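Local coordinates for protein tRNA dimethylallyltransferase (Staphylococcus epidermidis ATCC 12228, PDB 3D3Q) that probably transfers a dimethylallyl group from dimethylallyl diphosphate to the adenine at position 37 of tRNAs that read codons beginning with uridine, at residues K129-K134 and Y176-K181; I173-Y176 and L182-S185; L252-V255 and N259-M262. All coordinates share one frame; numbering follows the deposited sequence.

Interaction 1. Residues K129-K134 and Y176-K181; sequences KQVKLK and YLKTKK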
ATOM      1  N   LYS A 129      20.389   7.154   5.946  1.00 65.38           N
ATOM      2  CA  LYS A 129      21.769   6.685   6.077  1.00 65.72           C
ATOM      3  C   LYS A 129      22.186   6.688   7.542  1.00 64.99           C
ATOM      4  O   LYS A 129      22.748   5.713   8.048  1.00 63.53           O
ATOM      5  CB  LYS A 129      22.715   7.590   5.266  1.00 66.78           C
ATOM      6  CG  LYS A 129      24.057   6.933   4.917  1.00 67.90           C
ATOM      7  CD  LYS A 129      24.883   7.771   3.927  1.00 68.42           C
ATOM      8  CE  LYS A 129      25.895   6.917   3.127  1.00 67.03           C
ATOM      9  NZ  LYS A 129      26.874   6.130   3.951  1.00 65.58           N
ATOM     10  N   GLN A 130      21.902   7.802   8.208  1.00 65.95           N
ATOM     11  CA  GLN A 130      22.224   7.981   9.620  1.00 67.43           C
ATOM     12  C   GLN A 130      21.576   6.862  10.430  1.00 67.39           C
ATOM     13  O   GLN A 130      22.249   6.155  11.174  1.00 68.50           O
ATOM     14  CB  GLN A 130      21.705   9.352  10.103  1.00 68.41           C
ATOM     15  CG  GLN A 130      22.202   9.834  11.489  1.00 70.03           C
ATOM     16  CD  GLN A 130      21.431   9.241  12.680  1.00 71.57           C
ATOM     17  OE1 GLN A 130      21.670   8.100  13.101  1.00 71.57           O
ATOM     18  NE2 GLN A 130      20.496  10.021  13.222  1.00 71.62           N
ATOM     19  N   VAL A 131      20.265   6.706  10.267  1.00 66.58           N
ATOM     20  CA  VAL A 131      19.504   5.690  10.985  1.00 65.35           C
ATOM     21  C   VAL A 131      19.943   4.269  10.657  1.00 64.95           C
ATOM     22  O   VAL A 131      20.116   3.437  11.553  1.00 64.35           O
ATOM     23  CB  VAL A 131      17.993   5.823  10.688  1.00 64.76           C
ATOM     24  CG1 VAL A 131      17.228   4.642  11.286  1.00 64.29           C
ATOM     25  CG2 VAL A 131      17.476   7.141  11.255  1.00 64.25           C
ATOM     26  N   LYS A 132      20.114   3.994   9.368  1.00 64.52           N
ATOM     27  CA  LYS A 132      20.514   2.668   8.927  1.00 63.79           C
ATOM     28  C   LYS A 132      21.927   2.409   9.413  1.00 63.41           C
ATOM     29  O   LYS A 132      22.196   1.378  10.024  1.00 63.23           O
ATOM     30  CB  LYS A 132      20.449   2.567   7.401  1.00 63.88           C
ATOM     31  CG  LYS A 132      20.255   1.143   6.865  1.00 64.17           C
ATOM     32  CD  LYS A 132      18.870   0.580   7.216  1.00 63.23           C
ATOM     33  CE  LYS A 132      18.684  -0.854   6.705  1.00 62.19           C
ATOM     34  NZ  LYS A 132      17.296  -1.393   6.880  1.00 60.60           N
ATOM     35  N   LEU A 133      22.827   3.353   9.159  1.00 62.79           N
ATOM     36  CA  LEU A 133      24.204   3.184   9.591  1.00 63.16           C
ATOM     37  C   LEU A 133      24.311   2.976  11.078  1.00 62.80           C
ATOM     38  O   LEU A 133      25.057   2.113  11.530  1.00 63.48           O
ATOM     39  CB  LEU A 133      25.040   4.390   9.201  1.00 63.78           C
ATOM     40  CG  LEU A 133      25.522   4.305   7.759  1.00 65.67           C
ATOM     41  CD1 LEU A 133      26.173   5.624   7.390  1.00 64.46           C
ATOM     42  CD2 LEU A 133      26.495   3.123   7.596  1.00 64.65           C
ATOM     43  N   LYS A 134      23.565   3.776  11.832  1.00 61.59           N
ATOM     44  CA  LYS A 134      23.569   3.713  13.295  1.00 60.31           C
ATOM     45  C   LYS A 134      22.984   2.396  13.783  1.00 59.60           C
ATOM     46  O   LYS A 134      23.411   1.868  14.808  1.00 58.91           O
ATOM     47  CB  LYS A 134      22.762   4.889  13.859  1.00 60.50           C
ATOM     48  CG  LYS A 134      23.220   5.383  15.224  1.00 61.88           C
ATOM     49  CD  LYS A 134      22.758   4.490  16.364  1.00 62.39           C
ATOM     50  CE  LYS A 134      23.436   4.894  17.671  1.00 62.91           C
ATOM     51  NZ  LYS A 134      24.906   4.646  17.592  1.00 62.99           N
ATOM     52  N   TYR A 176      12.261   5.903  16.497  1.00 44.41           N
ATOM     53  CA  TYR A 176      12.778   7.038  17.254  1.00 45.49           C
ATOM     54  C   TYR A 176      13.868   7.753  16.464  1.00 45.53           C
ATOM     55  O   TYR A 176      13.748   8.929  16.148  1.00 44.38           O
ATOM     56  CB  TYR A 176      13.381   6.551  18.577  1.00 47.64           C
ATOM     57  CG  TYR A 176      14.076   7.650  19.340  1.00 49.86           C
ATOM     58  CD1 TYR A 176      13.392   8.815  19.679  1.00 51.59           C
ATOM     59  CD2 TYR A 176      15.420   7.552  19.691  1.00 49.62           C
ATOM     60  CE1 TYR A 176      14.021   9.858  20.344  1.00 52.80           C
ATOM     61  CE2 TYR A 176      16.067   8.598  20.354  1.00 50.23           C
ATOM     62  CZ  TYR A 176      15.361   9.747  20.682  1.00 52.43           C
ATOM     63  OH  TYR A 176      15.957  10.796  21.353  1.00 52.70           O
ATOM     64  N   LEU A 177      14.940   7.021  16.163  1.00 46.39           N
ATOM     65  CA  LEU A 177      16.070   7.565  15.421  1.00 46.79           C
ATOM     66  C   LEU A 177      15.679   8.346  14.159  1.00 47.43           C
ATOM     67  O   LEU A 177      16.380   9.276  13.780  1.00 49.31           O
ATOM     68  CB  LEU A 177      17.054   6.454  15.036  1.00 46.21           C
ATOM     69  CG  LEU A 177      18.412   6.332  15.764  1.00 47.05           C
ATOM     70  CD1 LEU A 177      18.967   7.720  16.129  1.00 45.70           C
ATOM     71  CD2 LEU A 177      18.251   5.487  17.006  1.00 47.61           C
ATOM     72  N   LYS A 178      14.573   7.971  13.517  1.00 46.93           N
ATOM     73  CA  LYS A 178      14.116   8.655  12.315  1.00 46.18           C
ATOM     74  C   LYS A 178      13.270   9.892  12.632  1.00 47.31           C
ATOM     75  O   LYS A 178      13.639  11.029  12.301  1.00 46.69           O
ATOM     76  CB  LYS A 178      13.305   7.707  11.430  1.00 45.63           C
ATOM     77  CG  LYS A 178      14.136   6.672  10.695  1.00 44.39           C
ATOM     78  CD  LYS A 178      13.279   5.711   9.872  1.00 42.00           C
ATOM     79  CE  LYS A 178      14.158   4.729   9.113  1.00 40.91           C
ATOM     80  NZ  LYS A 178      13.363   3.668   8.469  1.00 38.93           N
ATOM     81  N   THR A 179      12.131   9.669  13.275  1.00 48.41           N
ATOM     82  CA  THR A 179      11.222  10.749  13.633  1.00 48.89           C
ATOM     83  C   THR A 179      11.645  11.502  14.893  1.00 49.93           C
ATOM     84  O   THR A 179      11.104  12.566  15.200  1.00 49.90           O
ATOM     85  CB  THR A 179       9.825  10.222  13.881  1.00 47.98           C
ATOM     86  OG1 THR A 179       8.961  11.315  14.206  1.00 49.85           O
ATOM     87  CG2 THR A 179       9.839   9.244  15.031  1.00 47.02           C
ATOM     88  N   LYS A 180      12.598  10.945  15.631  1.00 50.53           N
ATOM     89  CA  LYS A 180      13.100  11.588  16.841  1.00 52.01           C
ATOM     90  C   LYS A 180      12.026  11.766  17.905  1.00 52.63           C
ATOM     91  O   LYS A 180      12.213  12.512  18.868  1.00 51.35           O
ATOM     92  CB  LYS A 180      13.695  12.956  16.498  1.00 52.99           C
ATOM     93  CG  LYS A 180      15.191  13.090  16.747  1.00 55.62           C
ATOM     94  CD  LYS A 180      15.530  13.117  18.237  1.00 55.90           C
ATOM     95  CE  LYS A 180      17.037  13.117  18.423  1.00 56.83           C
ATOM     96  NZ  LYS A 180      17.617  11.905  17.744  1.00 55.95           N
ATOM     97  N   LYS A 181      10.892  11.096  17.731  1.00 53.12           N
ATOM     98  CA  LYS A 181       9.827  11.210  18.709  1.00 53.60           C
ATOM     99  C   LYS A 181       9.332   9.860  19.201  1.00 54.50           C
ATOM    100  O   LYS A 181       9.692   8.797  18.673  1.00 52.93           O
ATOM    101  CB  LYS A 181       8.652  12.011  18.140  1.00 53.88           C
ATOM    102  CG  LYS A 181       7.910  11.328  17.001  1.00 54.05           C
ATOM    103  CD  LYS A 181       6.852  12.241  16.396  1.00 53.57           C
ATOM    104  CE  LYS A 181       6.174  11.588  15.207  1.00 53.67           C
ATOM    105  NZ  LYS A 181       5.168  12.472  14.563  1.00 54.79           N
TER
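V131, on helix 125-136, packs against L177 and K178 near the C-terminal end of helix 166-179, where the backbones of 129-134 and 176-181 come nearest, the V131 and L177 CA atoms 5.9 Å apart. This is helix-helix packing in the helical part of the enzyme, away from its parallel sheet. Both valine methyls lie against the K178 stem: V131 CG2 is 3.4 Å from K178 CG, and V131 CG1 is 3.7 Å from K178 CG and 3.8 Å from K178 CE. CG2 also reaches L177 CB at 3.9 Å. K178 crosses the valine at about a right angle and is extended beyond CG (chi2 178°), which carries its ammonium group past V131. L177 also touches Y149 of helix 143-153, which brings a third helix to the contact.

Polar groups gather round this apolar patch. Q130 bends at chi2 (-82°) and brings its amide to L177 CD1, which lies 4.0 Å from NE2 and 4.1 Å from OE1; the touch is van der Waals in kind. The carbonyl of L177 accepts a hydrogen bond from K127 NZ, one turn before V131.

Aliphatic carbons therefore join the helices directly, and the lysine serves both chemistries: its stem packs on V131 while its ammonium group is probably neutralised largely by a salt bridge to E174, with a weak hydrogen bond to N286 OD1 besides.

Interaction 2. Residues I173-Y176 and L182-S185; sequences IEYY and LLSS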
ATOM      1  N   ILE A 173      13.539   1.409  18.331  1.00 37.62           N
ATOM      2  CA  ILE A 173      14.759   2.196  18.203  1.00 37.83           C
ATOM      3  C   ILE A 173      14.854   2.806  16.804  1.00 39.58           C
ATOM      4  O   ILE A 173      15.288   3.943  16.636  1.00 40.26           O
ATOM      5  CB  ILE A 173      15.983   1.319  18.469  1.00 37.44           C
ATOM      6  CG1 ILE A 173      15.944   0.857  19.921  1.00 36.68           C
ATOM      7  CG2 ILE A 173      17.261   2.084  18.174  1.00 37.08           C
ATOM      8  CD1 ILE A 173      16.892  -0.253  20.214  1.00 37.12           C
ATOM      9  N   GLU A 174      14.431   2.047  15.804  1.00 41.38           N
ATOM     10  CA  GLU A 174      14.443   2.512  14.423  1.00 43.55           C
ATOM     11  C   GLU A 174      13.521   3.722  14.215  1.00 43.27           C
ATOM     12  O   GLU A 174      13.908   4.710  13.587  1.00 43.09           O
ATOM     13  CB  GLU A 174      14.002   1.375  13.510  1.00 46.69           C
ATOM     14  CG  GLU A 174      13.965   1.726  12.043  1.00 50.53           C
ATOM     15  CD  GLU A 174      13.403   0.606  11.184  1.00 52.28           C
ATOM     16  OE1 GLU A 174      13.361   0.805   9.942  1.00 54.03           O
ATOM     17  OE2 GLU A 174      13.007  -0.453  11.746  1.00 50.47           O
ATOM     18  N   TYR A 175      12.300   3.631  14.742  1.00 42.52           N
ATOM     19  CA  TYR A 175      11.292   4.689  14.639  1.00 42.15           C
ATOM     20  C   TYR A 175      11.754   6.004  15.270  1.00 42.82           C
ATOM     21  O   TYR A 175      11.630   7.073  14.670  1.00 41.65           O
ATOM     22  CB  TYR A 175      10.006   4.228  15.320  1.00 40.87           C
ATOM     23  CG  TYR A 175       8.938   5.279  15.347  1.00 39.46           C
ATOM     24  CD1 TYR A 175       8.128   5.507  14.239  1.00 39.66           C
ATOM     25  CD2 TYR A 175       8.746   6.056  16.474  1.00 38.81           C
ATOM     26  CE1 TYR A 175       7.147   6.491  14.256  1.00 38.85           C
ATOM     27  CE2 TYR A 175       7.777   7.033  16.507  1.00 39.34           C
ATOM     28  CZ  TYR A 175       6.976   7.254  15.403  1.00 39.36           C
ATOM     29  OH  TYR A 175       6.008   8.233  15.473  1.00 37.95           O
ATOM     30  N   TYR A 176      12.261   5.903  16.497  1.00 44.41           N
ATOM     31  CA  TYR A 176      12.778   7.038  17.254  1.00 45.49           C
ATOM     32  C   TYR A 176      13.868   7.753  16.464  1.00 45.53           C
ATOM     33  O   TYR A 176      13.748   8.929  16.148  1.00 44.38           O
ATOM     34  CB  TYR A 176      13.381   6.551  18.577  1.00 47.64           C
ATOM     35  CG  TYR A 176      14.076   7.650  19.340  1.00 49.86           C
ATOM     36  CD1 TYR A 176      13.392   8.815  19.679  1.00 51.59           C
ATOM     37  CD2 TYR A 176      15.420   7.552  19.691  1.00 49.62           C
ATOM     38  CE1 TYR A 176      14.021   9.858  20.344  1.00 52.80           C
ATOM     39  CE2 TYR A 176      16.067   8.598  20.354  1.00 50.23           C
ATOM     40  CZ  TYR A 176      15.361   9.747  20.682  1.00 52.43           C
ATOM     41  OH  TYR A 176      15.957  10.796  21.353  1.00 52.70           O
ATOM     42  N   LEU A 182       8.499   9.952  20.235  1.00 56.02           N
ATOM     43  CA  LEU A 182       7.847   8.842  20.951  1.00 55.30           C
ATOM     44  C   LEU A 182       7.255   7.739  20.034  1.00 53.62           C
ATOM     45  O   LEU A 182       6.428   8.028  19.169  1.00 54.22           O
ATOM     46  CB  LEU A 182       6.745   9.468  21.861  1.00 55.90           C
ATOM     47  CG  LEU A 182       6.399  10.993  21.714  1.00 53.80           C
ATOM     48  CD1 LEU A 182       5.073  11.369  22.394  1.00 52.37           C
ATOM     49  CD2 LEU A 182       7.530  11.814  22.326  1.00 53.33           C
ATOM     50  N   LEU A 183       7.678   6.486  20.221  1.00 50.52           N
ATOM     51  CA  LEU A 183       7.170   5.367  19.403  1.00 48.28           C
ATOM     52  C   LEU A 183       5.964   4.660  20.012  1.00 45.90           C
ATOM     53  O   LEU A 183       4.996   4.315  19.332  1.00 44.30           O
ATOM     54  CB  LEU A 183       8.254   4.317  19.165  1.00 49.28           C
ATOM     55  CG  LEU A 183       7.788   2.969  18.540  1.00 51.03           C
ATOM     56  CD1 LEU A 183       7.297   2.012  19.627  1.00 54.22           C
ATOM     57  CD2 LEU A 183       6.699   3.201  17.498  1.00 49.85           C
ATOM     58  N   SER A 184       6.060   4.415  21.303  1.00 44.43           N
ATOM     59  CA  SER A 184       4.998   3.783  22.034  1.00 43.48           C
ATOM     60  C   SER A 184       3.780   4.704  22.002  1.00 44.32           C
ATOM     61  O   SER A 184       2.673   4.280  22.332  1.00 44.55           O
ATOM     62  CB  SER A 184       5.451   3.576  23.466  1.00 41.59           C
ATOM     63  OG  SER A 184       5.996   4.780  23.963  1.00 35.42           O
ATOM     64  N   SER A 185       3.988   5.963  21.616  1.00 44.69           N
ATOM     65  CA  SER A 185       2.894   6.935  21.543  1.00 45.69           C
ATOM     66  C   SER A 185       2.044   6.752  20.295  1.00 46.49           C
ATOM     67  O   SER A 185       0.820   6.911  20.347  1.00 45.51           O
ATOM     68  CB  SER A 185       3.426   8.373  21.568  1.00 45.78           C
ATOM     69  OG  SER A 185       3.759   8.788  22.883  1.00 45.88           O
TER
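Y175 presents one face of its ring to L183, whose CD2 methyl sits 3.9 Å from the ring centroid in a CH-pi contact. The setting is a helix-loop-helix connection in the helical part of the enzyme, where helix 166-179 ends, the chain turns, and helix 184-192 sets off. Y175 comes from the last turns of the first helix, and L183 lies in the segment leading into helix 184-192.

The methyl lies 24° off the ring normal, displaced toward the rim on the CG and CD2 side; it is 3.7 Å from each of these two Y175 atoms. L183 CB comes against the ring at Y175 CD2, and L183 CG follows between CB and the methyl. With CG of Y175 anti to the backbone N (chi1 176°), the ring reaches out from helix 166-179 to the returning chain.

L183 also touches D154 and, on helix 155-160, S157. Next to it, S184 turns away from Y175, and its OG is hydrogen-bonded to D154 OD1, which ties this part of the chain to the same neighbourhood.

Where L183 covers a face, L182 meets an edge: L182 O lies near the ring plane, 3.1 Å from Y175 CE2, whereas Y175 OH is farther from that oxygen, at 3.7 Å, and makes no hydrogen bond to it.

Interaction 3. Residues L252-V255 and N259-M262; sequences LVPV and NISM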
ATOM      1  N   LEU A 252       3.257  10.262 -20.895  1.00 43.53           N
ATOM      2  CA  LEU A 252       2.905   9.969 -22.271  1.00 42.57           C
ATOM      3  C   LEU A 252       2.175  11.093 -22.988  1.00 42.00           C
ATOM      4  O   LEU A 252       2.191  11.149 -24.208  1.00 42.30           O
ATOM      5  CB  LEU A 252       2.075   8.683 -22.337  1.00 41.74           C
ATOM      6  CG  LEU A 252       2.750   7.411 -21.798  1.00 41.92           C
ATOM      7  CD1 LEU A 252       1.798   6.222 -21.898  1.00 42.76           C
ATOM      8  CD2 LEU A 252       4.011   7.122 -22.573  1.00 40.89           C
ATOM      9  N   VAL A 253       1.527  11.993 -22.261  1.00 42.00           N
ATOM     10  CA  VAL A 253       0.812  13.074 -22.945  1.00 42.95           C
ATOM     11  C   VAL A 253       1.744  13.888 -23.840  1.00 44.10           C
ATOM     12  O   VAL A 253       1.410  14.186 -24.983  1.00 44.41           O
ATOM     13  CB  VAL A 253       0.099  14.040 -21.953  1.00 41.99           C
ATOM     14  CG1 VAL A 253      -0.618  15.140 -22.717  1.00 39.96           C
ATOM     15  CG2 VAL A 253      -0.906  13.276 -21.118  1.00 42.77           C
ATOM     16  N   PRO A 254       2.934  14.254 -23.332  1.00 45.20           N
ATOM     17  CA  PRO A 254       3.903  15.039 -24.108  1.00 45.81           C
ATOM     18  C   PRO A 254       4.351  14.367 -25.405  1.00 45.87           C
ATOM     19  O   PRO A 254       4.524  15.028 -26.430  1.00 46.34           O
ATOM     20  CB  PRO A 254       5.068  15.220 -23.128  1.00 45.36           C
ATOM     21  CG  PRO A 254       4.389  15.232 -21.807  1.00 45.40           C
ATOM     22  CD  PRO A 254       3.408  14.091 -21.947  1.00 46.25           C
ATOM     23  N   VAL A 255       4.528  13.053 -25.358  1.00 45.65           N
ATOM     24  CA  VAL A 255       4.966  12.315 -26.527  1.00 46.52           C
ATOM     25  C   VAL A 255       3.877  12.285 -27.610  1.00 45.46           C
ATOM     26  O   VAL A 255       4.162  12.093 -28.793  1.00 44.66           O
ATOM     27  CB  VAL A 255       5.438  10.871 -26.124  1.00 46.99           C
ATOM     28  CG1 VAL A 255       4.272  10.054 -25.641  1.00 48.49           C
ATOM     29  CG2 VAL A 255       6.118  10.197 -27.296  1.00 49.86           C
ATOM     30  N   ASN A 259       6.683  16.554 -28.377  1.00 43.60           N
ATOM     31  CA  ASN A 259       7.673  17.376 -27.701  1.00 43.75           C
ATOM     32  C   ASN A 259       8.724  16.504 -27.034  1.00 43.71           C
ATOM     33  O   ASN A 259       9.834  16.950 -26.758  1.00 42.68           O
ATOM     34  CB  ASN A 259       6.995  18.279 -26.672  1.00 43.72           C
ATOM     35  CG  ASN A 259       6.085  19.296 -27.315  1.00 44.15           C
ATOM     36  OD1 ASN A 259       4.882  19.327 -27.046  1.00 45.04           O
ATOM     37  ND2 ASN A 259       6.650  20.126 -28.184  1.00 43.19           N
ATOM     38  N   ILE A 260       8.376  15.250 -26.793  1.00 43.37           N
ATOM     39  CA  ILE A 260       9.315  14.333 -26.175  1.00 43.46           C
ATOM     40  C   ILE A 260       9.280  12.987 -26.913  1.00 43.92           C
ATOM     41  O   ILE A 260       8.243  12.598 -27.471  1.00 42.74           O
ATOM     42  CB  ILE A 260       8.990  14.179 -24.673  1.00 43.21           C
ATOM     43  CG1 ILE A 260       9.976  13.221 -24.013  1.00 43.70           C
ATOM     44  CG2 ILE A 260       7.550  13.728 -24.488  1.00 43.86           C
ATOM     45  CD1 ILE A 260       9.777  13.075 -22.516  1.00 44.18           C
ATOM     46  N   SER A 261      10.414  12.286 -26.948  1.00 44.15           N
ATOM     47  CA  SER A 261      10.496  10.999 -27.656  1.00 44.65           C
ATOM     48  C   SER A 261       9.928   9.867 -26.825  1.00 44.60           C
ATOM     49  O   SER A 261       9.948   9.919 -25.604  1.00 44.23           O
ATOM     50  CB  SER A 261      11.949  10.680 -28.025  1.00 43.24           C
ATOM     51  OG  SER A 261      12.737  10.492 -26.872  1.00 43.70           O
HETATM   52  N   MSE A 262       9.425   8.840 -27.496  1.00 46.15           N
HETATM   53  CA  MSE A 262       8.853   7.699 -26.801  1.00 47.95           C
HETATM   54  C   MSE A 262       9.882   7.072 -25.865  1.00 46.17           C
HETATM   55  O   MSE A 262       9.571   6.739 -24.722  1.00 45.54           O
HETATM   56  CB  MSE A 262       8.361   6.658 -27.811  1.00 51.56           C
HETATM   57  CG  MSE A 262       7.663   5.438 -27.205  1.00 56.73           C
HETATM   58 SE   MSE A 262       5.869   5.800 -26.523  1.00 68.54          SE
HETATM   59  CE  MSE A 262       6.384   6.365 -24.747  1.00 64.64           C
TER
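V255 forms the middle of the apolar contact, set between I260 and M262 where the chain folds back after the short, weakly bonded helix 252-257. Its CB lies 3.9 Å from I260 CG2, and its CG2 methyl is 4.2 Å from M262 CB. With CG1 between the backbone N and the carbonyl carbon (chi1 67°), the CG2 methyl is left anti to the backbone N and faces the returning backbone as well, 3.6 Å from M262 N.

On one flank, the selenomethionine M262 bends at chi2 and chi3 so that its terminal CE turns back to the CD2 branch of L252, the two side chains crossing at a slant. F227 of helix 226-235 touches both V255 and M262, and L226 and V230 of that helix touch L252, so the turn is packed on a third helix. I260 reaches the other way along the chain, onto A265 and K268 of helix 262-286.

Farther out the backbone takes over. V255 CA makes a C-H...O contact with I260 O at 3.4 Å. N259 N donates a long but nearly straight hydrogen bond to P254 O, 3.3 Å with 165° at the hydrogen, and it approaches tilted 33° from the carbonyl plane. S261, whose CB points away from 252-255, occupies the N-cap of helix 262-286, where its OG accepts a weak hydrogen bond from N264 N.

The turn between the helices is thus held chiefly by apolar packing, with one long backbone hydrogen bond between 252-255 and 259-262 and a weak serine N-cap at helix 262-286.

Overall arrangement
Interactions 1 and 2 are neighbours on helix 166-179, their centres 10 Å apart. They touch directly: K181 CE is 3.4 Å from Y175 OH, and V131 CG1 is 4.0 Å from E174 O. Helix 166-179 thus packs on helix 125-136 through interaction 1 and on the chain leading into helix 184-192 through interaction 2. Interaction 3 belongs to a separate helical region; its centre is 40 Å from that of interaction 1 and 45 Å from that of interaction 2, with nearest atoms about 31 and 34 Å away. All three lie away from the predicted ATP-binding P-loop at residues 14-21, although helices 166-179 and 262-286 also carry stretches that probably meet tRNA.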